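Local coordinates for protein aminopeptidase YwaD (Bacillus subtilis, PDB 6HC6) that removes N-terminal amino acids such as arginine, lysine and leucine from peptides, using two zinc ions bound in each subunit, at residues 84-88 with 230-234; 94-98 with 113-119; 196-200 with 216-220. One frame throughout, in Å; residues are numbered along the deposited sequence.

Interaction 1. Residues 84-88 with 230-234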
ATOM      1  N   LYS A  84      24.543   7.250   8.438  1.00 32.80           N
ATOM      2  CA  LYS A  84      24.705   8.453   9.256  1.00 43.52           C
ATOM      3  C   LYS A  84      23.375   9.154   9.521  1.00 36.45           C
ATOM      4  O   LYS A  84      23.339  10.369   9.738  1.00 43.32           O
ATOM      5  CB  LYS A  84      25.700   9.440   8.624  1.00 55.33           C
ATOM      6  CG  LYS A  84      27.142   8.947   8.537  1.00 62.61           C
ATOM      7  CD  LYS A  84      28.025   9.927   7.762  1.00 66.21           C
ATOM      8  CE  LYS A  84      28.423  11.140   8.603  1.00 66.99           C
ATOM      9  NZ  LYS A  84      29.514  10.851   9.582  1.00 66.77           N
ATOM     10  N   LEU A  85      22.269   8.412   9.506  1.00 30.85           N
ATOM     11  CA  LEU A  85      20.958   8.986   9.779  1.00 26.97           C
ATOM     12  C   LEU A  85      20.602   8.844  11.253  1.00 33.12           C
ATOM     13  O   LEU A  85      20.928   7.839  11.890  1.00 30.05           O
ATOM     14  CB  LEU A  85      19.878   8.304   8.931  1.00 24.08           C
ATOM     15  CG  LEU A  85      19.949   8.538   7.426  1.00 23.97           C
ATOM     16  CD1 LEU A  85      18.899   7.720   6.718  1.00 23.08           C
ATOM     17  CD2 LEU A  85      19.793  10.015   7.099  1.00 27.67           C
ATOM     18  N   ASP A  86      19.927   9.862  11.790  1.00 25.27           N
ATOM     19  CA  ASP A  86      19.331   9.785  13.119  1.00 29.38           C
ATOM     20  C   ASP A  86      17.999   9.051  13.006  1.00 29.31           C
ATOM     21  O   ASP A  86      17.037   9.578  12.438  1.00 28.42           O
ATOM     22  CB  ASP A  86      19.146  11.184  13.693  1.00 32.92           C
ATOM     23  CG  ASP A  86      18.577  11.167  15.095  1.00 59.24           C
ATOM     24  OD1 ASP A  86      19.092  10.394  15.930  1.00 62.98           O
ATOM     25  OD2 ASP A  86      17.616  11.923  15.359  1.00 67.40           O
ATOM     26  N   VAL A  87      17.927   7.841  13.554  1.00 25.74           N
ATOM     27  CA  VAL A  87      16.849   6.907  13.257  1.00 28.67           C
ATOM     28  C   VAL A  87      15.970   6.732  14.486  1.00 32.50           C
ATOM     29  O   VAL A  87      16.477   6.521  15.597  1.00 33.41           O
ATOM     30  CB  VAL A  87      17.409   5.552  12.791  1.00 30.24           C
ATOM     31  CG1 VAL A  87      16.297   4.570  12.562  1.00 30.51           C
ATOM     32  CG2 VAL A  87      18.236   5.722  11.533  1.00 25.24           C
ATOM     33  N   LYS A  88      14.654   6.800  14.285  1.00 23.32           N
ATOM     34  CA  LYS A  88      13.691   6.480  15.329  1.00 25.45           C
ATOM     35  C   LYS A  88      12.673   5.502  14.770  1.00 31.16           C
ATOM     36  O   LYS A  88      12.377   5.515  13.572  1.00 27.52           O
ATOM     37  CB  LYS A  88      12.977   7.725  15.872  1.00 27.12           C
ATOM     38  CG  LYS A  88      13.904   8.898  16.222  1.00 36.65           C
ATOM     39  CD  LYS A  88      14.114   9.071  17.719  1.00 46.32           C
ATOM     40  CE  LYS A  88      14.799  10.406  18.041  1.00 48.05           C
ATOM     41  NZ  LYS A  88      16.257  10.407  17.688  1.00 49.91           N
ATOM     42  N   ILE A 230       9.750   3.770  10.244  1.00 19.23           N
ATOM     43  CA  ILE A 230      11.181   3.925  10.494  1.00 19.04           C
ATOM     44  C   ILE A 230      11.605   5.242   9.875  1.00 21.55           C
ATOM     45  O   ILE A 230      11.493   5.424   8.656  1.00 21.84           O
ATOM     46  CB  ILE A 230      11.994   2.751   9.930  1.00 20.58           C
ATOM     47  CG1 ILE A 230      11.466   1.431  10.496  1.00 23.59           C
ATOM     48  CG2 ILE A 230      13.472   2.906  10.296  1.00 20.14           C
ATOM     49  CD1 ILE A 230      10.511   0.735   9.594  1.00 27.60           C
ATOM     50  N   ILE A 231      12.078   6.161  10.711  1.00 19.79           N
ATOM     51  CA  ILE A 231      12.360   7.523  10.301  1.00 20.28           C
ATOM     52  C   ILE A 231      13.849   7.768  10.467  1.00 23.28           C
ATOM     53  O   ILE A 231      14.362   7.715  11.587  1.00 24.71           O
ATOM     54  CB  ILE A 231      11.554   8.536  11.125  1.00 21.29           C
ATOM     55  CG1 ILE A 231      10.059   8.172  11.100  1.00 23.99           C
ATOM     56  CG2 ILE A 231      11.829   9.942  10.609  1.00 20.84           C
ATOM     57  CD1 ILE A 231       9.335   8.593  12.379  1.00 31.21           C
ATOM     58  N   GLY A 232      14.530   8.051   9.364  1.00 20.78           N
ATOM     59  CA  GLY A 232      15.936   8.424   9.411  1.00 24.05           C
ATOM     60  C   GLY A 232      16.133   9.847   8.942  1.00 25.25           C
ATOM     61  O   GLY A 232      15.769  10.183   7.813  1.00 23.90           O
ATOM     62  N   ILE A 233      16.710  10.703   9.782  1.00 26.39           N
ATOM     63  CA  ILE A 233      16.745  12.137   9.518  1.00 23.25           C
ATOM     64  C   ILE A 233      18.177  12.575   9.260  1.00 31.88           C
ATOM     65  O   ILE A 233      19.091  12.243  10.026  1.00 26.45           O
ATOM     66  CB  ILE A 233      16.127  12.944  10.668  1.00 24.66           C
ATOM     67  CG1 ILE A 233      14.669  12.505  10.863  1.00 30.16           C
ATOM     68  CG2 ILE A 233      16.237  14.428  10.373  1.00 25.82           C
ATOM     69  CD1 ILE A 233      13.936  13.266  11.959  1.00 31.55           C
ATOM     70  N   LYS A 234      18.355  13.316   8.175  1.00 24.34           N
ATOM     71  CA  LYS A 234      19.583  14.032   7.843  1.00 26.08           C
ATOM     72  C   LYS A 234      19.340  15.498   8.181  1.00 31.33           C
ATOM     73  O   LYS A 234      18.638  16.209   7.452  1.00 32.01           O
ATOM     74  CB  LYS A 234      19.908  13.834   6.367  1.00 29.70           C
ATOM     75  CG  LYS A 234      20.939  14.792   5.792  1.00 34.68           C
ATOM     76  CD  LYS A 234      21.387  14.277   4.433  1.00 41.10           C
ATOM     77  CE  LYS A 234      22.210  15.303   3.692  1.00 40.04           C
ATOM     78  NZ  LYS A 234      23.567  15.424   4.265  1.00 36.65           N
TER

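Interaction 2. Residues 94-98 with 113-119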
ATOM      1  N   ILE A  94      -2.795  -0.847  15.079  1.00 21.00           N
ATOM      2  CA  ILE A  94      -3.555  -1.056  13.847  1.00 19.17           C
ATOM      3  C   ILE A  94      -4.708  -2.007  14.155  1.00 26.75           C
ATOM      4  O   ILE A  94      -4.732  -2.604  15.243  1.00 25.13           O
ATOM      5  CB  ILE A  94      -2.671  -1.602  12.713  1.00 19.38           C
ATOM      6  CG1 ILE A  94      -2.168  -3.005  13.044  1.00 21.65           C
ATOM      7  CG2 ILE A  94      -1.532  -0.636  12.367  1.00 21.28           C
ATOM      8  CD1 ILE A  94      -1.368  -3.633  11.925  1.00 23.48           C
ATOM      9  N   PRO A  95      -5.681  -2.178  13.254  1.00 26.25           N
ATOM     10  CA  PRO A  95      -6.837  -3.029  13.574  1.00 28.78           C
ATOM     11  C   PRO A  95      -6.467  -4.490  13.797  1.00 30.40           C
ATOM     12  O   PRO A  95      -5.406  -4.971  13.398  1.00 28.71           O
ATOM     13  CB  PRO A  95      -7.735  -2.883  12.342  1.00 29.28           C
ATOM     14  CG  PRO A  95      -7.368  -1.570  11.771  1.00 32.05           C
ATOM     15  CD  PRO A  95      -5.892  -1.449  11.987  1.00 22.91           C
ATOM     16  N   ASP A  96      -7.386  -5.201  14.448  1.00 30.79           N
ATOM     17  CA  ASP A  96      -7.256  -6.641  14.579  1.00 26.93           C
ATOM     18  C   ASP A  96      -7.130  -7.283  13.203  1.00 30.26           C
ATOM     19  O   ASP A  96      -7.664  -6.791  12.204  1.00 30.88           O
ATOM     20  CB  ASP A  96      -8.460  -7.234  15.311  1.00 29.77           C
ATOM     21  CG  ASP A  96      -8.609  -6.710  16.731  1.00 40.57           C
ATOM     22  OD1 ASP A  96      -7.613  -6.229  17.313  1.00 34.27           O
ATOM     23  OD2 ASP A  96      -9.732  -6.805  17.273  1.00 39.51           O
ATOM     24  N   ARG A  97      -6.391  -8.381  13.161  1.00 30.64           N
ATOM     25  CA  ARG A  97      -6.158  -9.124  11.936  1.00 27.33           C
ATOM     26  C   ARG A  97      -7.022 -10.375  11.978  1.00 29.05           C
ATOM     27  O   ARG A  97      -7.005 -11.108  12.970  1.00 28.62           O
ATOM     28  CB  ARG A  97      -4.679  -9.489  11.803  1.00 27.54           C
ATOM     29  CG  ARG A  97      -4.359 -10.358  10.593  1.00 37.55           C
ATOM     30  CD  ARG A  97      -2.851 -10.476  10.392  1.00 47.15           C
ATOM     31  NE  ARG A  97      -2.120 -10.517  11.660  1.00 58.36           N
ATOM     32  CZ  ARG A  97      -1.638 -11.624  12.220  1.00 60.96           C
ATOM     33  NH1 ARG A  97      -1.808 -12.802  11.633  1.00 59.04           N
ATOM     34  NH2 ARG A  97      -0.983 -11.552  13.373  1.00 65.76           N
ATOM     35  N   LEU A  98      -7.783 -10.607  10.918  1.00 28.93           N
ATOM     36  CA  LEU A  98      -8.701 -11.735  10.855  1.00 26.65           C
ATOM     37  C   LEU A  98      -8.147 -12.808   9.933  1.00 31.56           C
ATOM     38  O   LEU A  98      -7.680 -12.507   8.828  1.00 33.12           O
ATOM     39  CB  LEU A  98     -10.071 -11.301  10.344  1.00 27.74           C
ATOM     40  CG  LEU A  98     -10.959 -10.471  11.258  1.00 39.43           C
ATOM     41  CD1 LEU A  98     -12.032  -9.864  10.401  1.00 46.29           C
ATOM     42  CD2 LEU A  98     -11.566 -11.341  12.332  1.00 38.57           C
ATOM     43  N   ALA A 113      -9.998 -12.443   4.759  1.00 23.50           N
ATOM     44  CA  ALA A 113     -10.994 -11.770   5.568  1.00 24.46           C
ATOM     45  C   ALA A 113     -10.779 -10.267   5.505  1.00 31.02           C
ATOM     46  O   ALA A 113      -9.644  -9.789   5.423  1.00 36.27           O
ATOM     47  CB  ALA A 113     -10.934 -12.254   7.014  1.00 33.01           C
ATOM     48  N   ALA A 114     -11.879  -9.526   5.519  1.00 28.11           N
ATOM     49  CA  ALA A 114     -11.809  -8.079   5.423  1.00 26.01           C
ATOM     50  C   ALA A 114     -11.447  -7.482   6.778  1.00 29.62           C
ATOM     51  O   ALA A 114     -12.099  -7.762   7.788  1.00 27.13           O
ATOM     52  CB  ALA A 114     -13.140  -7.513   4.934  1.00 28.54           C
ATOM     53  N   SER A 115     -10.400  -6.667   6.801  1.00 30.94           N
ATOM     54  CA  SER A 115     -10.087  -5.910   8.001  1.00 29.38           C
ATOM     55  C   SER A 115     -11.298  -5.081   8.416  1.00 26.85           C
ATOM     56  O   SER A 115     -11.974  -4.475   7.581  1.00 27.17           O
ATOM     57  CB  SER A 115      -8.870  -5.016   7.746  1.00 33.06           C
ATOM     58  OG  SER A 115      -8.524  -4.272   8.899  1.00 32.83           O
ATOM     59  N   GLY A 116     -11.595  -5.090   9.711  1.00 31.55           N
ATOM     60  CA  GLY A 116     -12.742  -4.372  10.221  1.00 31.86           C
ATOM     61  C   GLY A 116     -14.045  -5.140  10.223  1.00 28.12           C
ATOM     62  O   GLY A 116     -15.087  -4.553  10.536  1.00 31.49           O
ATOM     63  N   SER A 117     -14.032  -6.423   9.871  1.00 27.16           N
ATOM     64  CA  SER A 117     -15.240  -7.234   9.960  1.00 31.22           C
ATOM     65  C   SER A 117     -15.149  -8.140  11.184  1.00 29.35           C
ATOM     66  O   SER A 117     -14.148  -8.158  11.900  1.00 29.27           O
ATOM     67  CB  SER A 117     -15.471  -8.030   8.672  1.00 30.78           C
ATOM     68  OG  SER A 117     -14.450  -8.984   8.441  1.00 32.22           O
ATOM     69  N   ALA A 118     -16.235  -8.909  11.438  1.00 27.71           N
ATOM     70  CA  ALA A 118     -16.326  -9.661  12.679  1.00 33.10           C
ATOM     71  C   ALA A 118     -15.755 -11.069  12.530  1.00 32.48           C
ATOM     72  O   ALA A 118     -15.843 -11.677  11.457  1.00 31.73           O
ATOM     73  CB  ALA A 118     -17.782  -9.749  13.133  1.00 30.88           C
ATOM     74  N   PRO A 119     -15.166 -11.599  13.596  1.00 32.46           N
ATOM     75  CA  PRO A 119     -14.767 -13.006  13.621  1.00 33.22           C
ATOM     76  C   PRO A 119     -15.985 -13.867  13.918  1.00 36.02           C
ATOM     77  O   PRO A 119     -17.100 -13.372  14.046  1.00 34.79           O
ATOM     78  CB  PRO A 119     -13.755 -13.061  14.767  1.00 33.54           C
ATOM     79  CG  PRO A 119     -14.254 -12.021  15.726  1.00 38.60           C
ATOM     80  CD  PRO A 119     -14.811 -10.904  14.849  1.00 36.76           C
TER
HETATM   81  O   HOH W   1     -10.333  -6.062  12.192  1.00 34.46           O
HETATM   82  O   HOH W   2      -6.651  -5.785   9.928  1.00 36.41           O
HETATM   83  O   HOH W   3      -7.600 -13.483   6.173  1.00 28.28           O

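Interaction 3. Residues 196-200 with 216-220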
ATOM      1  N   ILE A 196     -20.655  -8.170  10.941  1.00 33.84           N
ATOM      2  CA  ILE A 196     -20.691  -9.595  10.622  1.00 31.32           C
ATOM      3  C   ILE A 196     -19.395  -9.932   9.898  1.00 30.04           C
ATOM      4  O   ILE A 196     -18.676  -9.030   9.437  1.00 30.87           O
ATOM      5  CB  ILE A 196     -21.943  -9.963   9.789  1.00 32.72           C
ATOM      6  CG1 ILE A 196     -22.038  -9.110   8.523  1.00 32.73           C
ATOM      7  CG2 ILE A 196     -23.197  -9.785  10.623  1.00 32.71           C
ATOM      8  CD1 ILE A 196     -23.206  -9.502   7.624  1.00 35.08           C
ATOM      9  N   PRO A 197     -19.043 -11.215   9.811  1.00 28.13           N
ATOM     10  CA  PRO A 197     -17.852 -11.593   9.038  1.00 26.78           C
ATOM     11  C   PRO A 197     -18.013 -11.231   7.570  1.00 24.76           C
ATOM     12  O   PRO A 197     -19.105 -11.330   7.008  1.00 24.88           O
ATOM     13  CB  PRO A 197     -17.767 -13.111   9.228  1.00 27.06           C
ATOM     14  CG  PRO A 197     -18.553 -13.401  10.471  1.00 30.01           C
ATOM     15  CD  PRO A 197     -19.637 -12.364  10.518  1.00 28.58           C
ATOM     16  N   VAL A 198     -16.910 -10.786   6.958  1.00 23.96           N
ATOM     17  CA  VAL A 198     -16.841 -10.491   5.530  1.00 24.52           C
ATOM     18  C   VAL A 198     -15.565 -11.125   4.987  1.00 28.12           C
ATOM     19  O   VAL A 198     -14.465 -10.788   5.440  1.00 27.42           O
ATOM     20  CB  VAL A 198     -16.837  -8.980   5.245  1.00 24.27           C
ATOM     21  CG1 VAL A 198     -16.820  -8.734   3.741  1.00 28.12           C
ATOM     22  CG2 VAL A 198     -18.033  -8.267   5.916  1.00 25.95           C
ATOM     23  N   VAL A 199     -15.699 -12.026   4.015  1.00 23.62           N
ATOM     24  CA  VAL A 199     -14.535 -12.694   3.438  1.00 22.04           C
ATOM     25  C   VAL A 199     -14.624 -12.658   1.920  1.00 25.49           C
ATOM     26  O   VAL A 199     -15.708 -12.568   1.336  1.00 25.56           O
ATOM     27  CB  VAL A 199     -14.367 -14.157   3.926  1.00 23.63           C
ATOM     28  CG1 VAL A 199     -14.345 -14.235   5.462  1.00 23.29           C
ATOM     29  CG2 VAL A 199     -15.436 -15.074   3.316  1.00 22.35           C
ATOM     30  N   GLY A 200     -13.468 -12.722   1.280  1.00 23.05           N
ATOM     31  CA  GLY A 200     -13.387 -12.776  -0.172  1.00 23.35           C
ATOM     32  C   GLY A 200     -12.792 -14.103  -0.597  1.00 24.16           C
ATOM     33  O   GLY A 200     -11.905 -14.633   0.073  1.00 24.43           O
ATOM     34  N   THR A 216     -19.772 -23.193   6.327  1.00 27.14           N
ATOM     35  CA  THR A 216     -19.262 -22.938   7.668  1.00 25.97           C
ATOM     36  C   THR A 216     -18.023 -22.066   7.586  1.00 29.20           C
ATOM     37  O   THR A 216     -17.053 -22.418   6.904  1.00 27.69           O
ATOM     38  CB  THR A 216     -18.918 -24.231   8.400  1.00 29.67           C
ATOM     39  OG1 THR A 216     -20.090 -25.045   8.527  1.00 31.69           O
ATOM     40  CG2 THR A 216     -18.363 -23.927   9.781  1.00 33.49           C
ATOM     41  N   LEU A 217     -18.044 -20.958   8.316  1.00 27.27           N
ATOM     42  CA  LEU A 217     -16.943 -20.009   8.364  1.00 23.62           C
ATOM     43  C   LEU A 217     -16.320 -20.049   9.752  1.00 30.03           C
ATOM     44  O   LEU A 217     -17.039 -20.012  10.755  1.00 33.37           O
ATOM     45  CB  LEU A 217     -17.453 -18.613   8.024  1.00 24.04           C
ATOM     46  CG  LEU A 217     -16.516 -17.550   7.495  1.00 44.52           C
ATOM     47  CD1 LEU A 217     -16.079 -17.895   6.094  1.00 42.05           C
ATOM     48  CD2 LEU A 217     -17.282 -16.242   7.488  1.00 50.58           C
ATOM     49  N   LYS A 218     -14.994 -20.173   9.811  1.00 29.61           N
ATOM     50  CA  LYS A 218     -14.248 -20.098  11.063  1.00 28.61           C
ATOM     51  C   LYS A 218     -13.246 -18.964  10.928  1.00 30.98           C
ATOM     52  O   LYS A 218     -12.355 -19.027  10.076  1.00 32.55           O
ATOM     53  CB  LYS A 218     -13.532 -21.412  11.382  1.00 31.38           C
ATOM     54  CG  LYS A 218     -14.458 -22.610  11.548  1.00 37.47           C
ATOM     55  CD  LYS A 218     -13.727 -23.829  12.113  1.00 41.77           C
ATOM     56  CE  LYS A 218     -14.639 -25.053  12.101  1.00 51.62           C
ATOM     57  NZ  LYS A 218     -13.933 -26.298  12.522  1.00 55.26           N
ATOM     58  N   LEU A 219     -13.401 -17.926  11.750  1.00 27.96           N
ATOM     59  CA  LEU A 219     -12.545 -16.747  11.666  1.00 23.54           C
ATOM     60  C   LEU A 219     -12.146 -16.308  13.063  1.00 34.14           C
ATOM     61  O   LEU A 219     -13.004 -16.140  13.934  1.00 32.21           O
ATOM     62  CB  LEU A 219     -13.240 -15.589  10.949  1.00 27.79           C
ATOM     63  CG  LEU A 219     -13.568 -15.767   9.468  1.00 34.82           C
ATOM     64  CD1 LEU A 219     -14.549 -14.695   9.054  1.00 42.86           C
ATOM     65  CD2 LEU A 219     -12.311 -15.703   8.605  1.00 35.55           C
ATOM     66  N   LYS A 220     -10.848 -16.118  13.267  1.00 30.58           N
ATOM     67  CA  LYS A 220     -10.306 -15.655  14.533  1.00 28.06           C
ATOM     68  C   LYS A 220      -9.687 -14.280  14.333  1.00 27.28           C
ATOM     69  O   LYS A 220      -9.034 -14.025  13.315  1.00 28.67           O
ATOM     70  CB  LYS A 220      -9.268 -16.645  15.078  1.00 35.02           C
ATOM     71  CG  LYS A 220      -8.210 -16.022  15.977  1.00 50.33           C
ATOM     72  CD  LYS A 220      -8.010 -16.827  17.256  1.00 61.44           C
ATOM     73  CE  LYS A 220      -6.809 -16.321  18.048  1.00 62.30           C
ATOM     74  NZ  LYS A 220      -6.422 -17.275  19.131  1.00 69.47           N
TER

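Interaction 1. Residues 84-88 with 230-234
Leu85 lies against the backbone of Gly232 and Ile233 just where strand 86-93 starts to pair with strand 226-234. Its CB is 4.0 Å from Gly232 CA. With CG turned anti to the carbonyl carbon (chi1 -67°), the two methyls divide the neighbouring strand: CD1 sits over Gly232, while CD2 approaches Ile233 C at 3.7 Å and also meets Lys234 CB at 3.9 Å. A side chain on Gly232 would run into CD1, so the bare residue is what lets the leucine lie this close.

The pairing is antiparallel by direction, the short axes running at 160° to each other, and by bonding. Asp86 and Ile233 form a hydrogen-bonded pair, as do Lys88 and Ile231; the straightest link is Ile231 N to Lys88 O, 2.9 Å with 173° at the hydrogen. Between them Val87 and Gly232 are a non-hydrogen-bonded pair, where Val87 CA adds a short CH contact of 3.1 Å to Ile231 O. On the face bearing Ile231 and Ile233, Lys88 NZ reaches along its own strand to Asp86 OD2 at 3.1 Å, a salt bridge on the syn side of the carboxylate.

Strand 86-93 is one of the two edge strands of the mixed sheet of the M28 peptidase domain. Strand 226-234 separates it from strand 285-291, and helix 67-82 covers the face carrying Leu85 and Val87, through Met80 and Arg81.

Interaction 2. Residues 94-98 with 113-119
Leu98 supplies the dense half of this contact, pressing into the curve of the chain from Ala113 to Pro119. Its CB meets Ala113 CB at 3.6 Å. Beyond CB the side chain forks, with CG anti to the carbonyl carbon (chi1 -72°): CD2 packs against Pro119 CB at 3.7 Å, the side chains crossing at about a right angle, and CD1 pushes in beside Ser117, 3.1 Å from its O and similarly near OG. Such spacing is tight for a methyl against oxygen.

The curve has bonds of its own. Ala114 to Ser117 form a type II beta turn with Gly116 at phi 88°, a conformation that calls for glycine. Ala114 O accepts from both Ser117 N and Ser117 OG; the hydroxyl bond is 2.7 Å long and lies in the carbonyl plane on a lone pair.

Toward Pro95 and Asp96 the packing is looser. Pro95 CB and Ser115 OG are 3.8 Å apart, and water takes the place of direct polar contact. Asp96 O receives hydrogen bonds from two waters, one also accepting from Gly116 N and the other bonded to Ser115 OG at 2.6 Å. A third water joins Leu98 O to Ala113 N.

The chemistry is divided: one leucine gives the close apolar fit, while all three polar links between segments pass through water. The turn is held by its own bonds and by backbone bonds of Ala114 to Val198 and Ala118 to Ile196; the loop at Asp96 joins it through water, and the side chain of Ser115 is about 9 Å from that of zinc ligand Glu295.

Interaction 3. Residues 196-200 with 216-220
Pro197 and Val199 face Leu217 and Leu219 across the interior between strands 198-201 and 214-222, and the four side chains make the whole contact.

Ring-to-methyl packing comes first. Pro197 CB touches a branch of each leucine, Leu217 CD2 and Leu219 CD1, both at 3.6 Å, which approach it from the same side.

Methyl-to-methyl packing is the second kind. Val199 and Leu217 reach toward each other tip to tip, with Val199 CG2 4.0 Å from Leu217 CD1. Leu217 CG is roughly anti to its backbone N (chi1 -157°), which carries the branch across; CD1 faces Val199, and CD2 meets Pro197 CB while also coming near Val199 CG1. Val199 meets Leu219 at a slant: Val199 CG1 lies 3.6 Å from Leu219 CD1. An alanine in place of Leu217 would probably open a gap beside Val199 CG2 and leave Pro197 CB with Leu219 CD1 as its remaining partner across the contact.

Backbone pairing plays no part; the closest CA atoms, those of Pro197 and Leu219, are 7.9 Å apart. The strands meet face to face through their side chains, and Leu111 of strand 107-113 touches Val199 and both leucines.

All four touching residues are buried, and their meeting groups are purely aliphatic. The chemistry implies cohesion by shape and exclusion of water, in the interior enclosed by the sheet to which the PA-domain strands belong, away from the zinc site.

Overall arrangement
From the N terminus, strand 86-93 opens the loop that interaction 1 closes 142 residues later on strand 226-234, in the sheet of the peptidase domain. The other two contacts are nested inside that loop. Interaction 2 closes a short hairpin excursion from strand 97-104 to the turn after strand 107-113; interaction 3 follows in series, spanning helix 203-209 to reach strand 214-222. Their centres are 10 Å apart and they touch, Ala114 N probably bonding to Val198 O at 2.9 Å. The centre of interaction 1 is about 32 Å from that of interaction 2 and 41 Å from that of interaction 3. In strand order, the chain leaves the peptidase sheet, builds the second sheet and returns with strand 226-234.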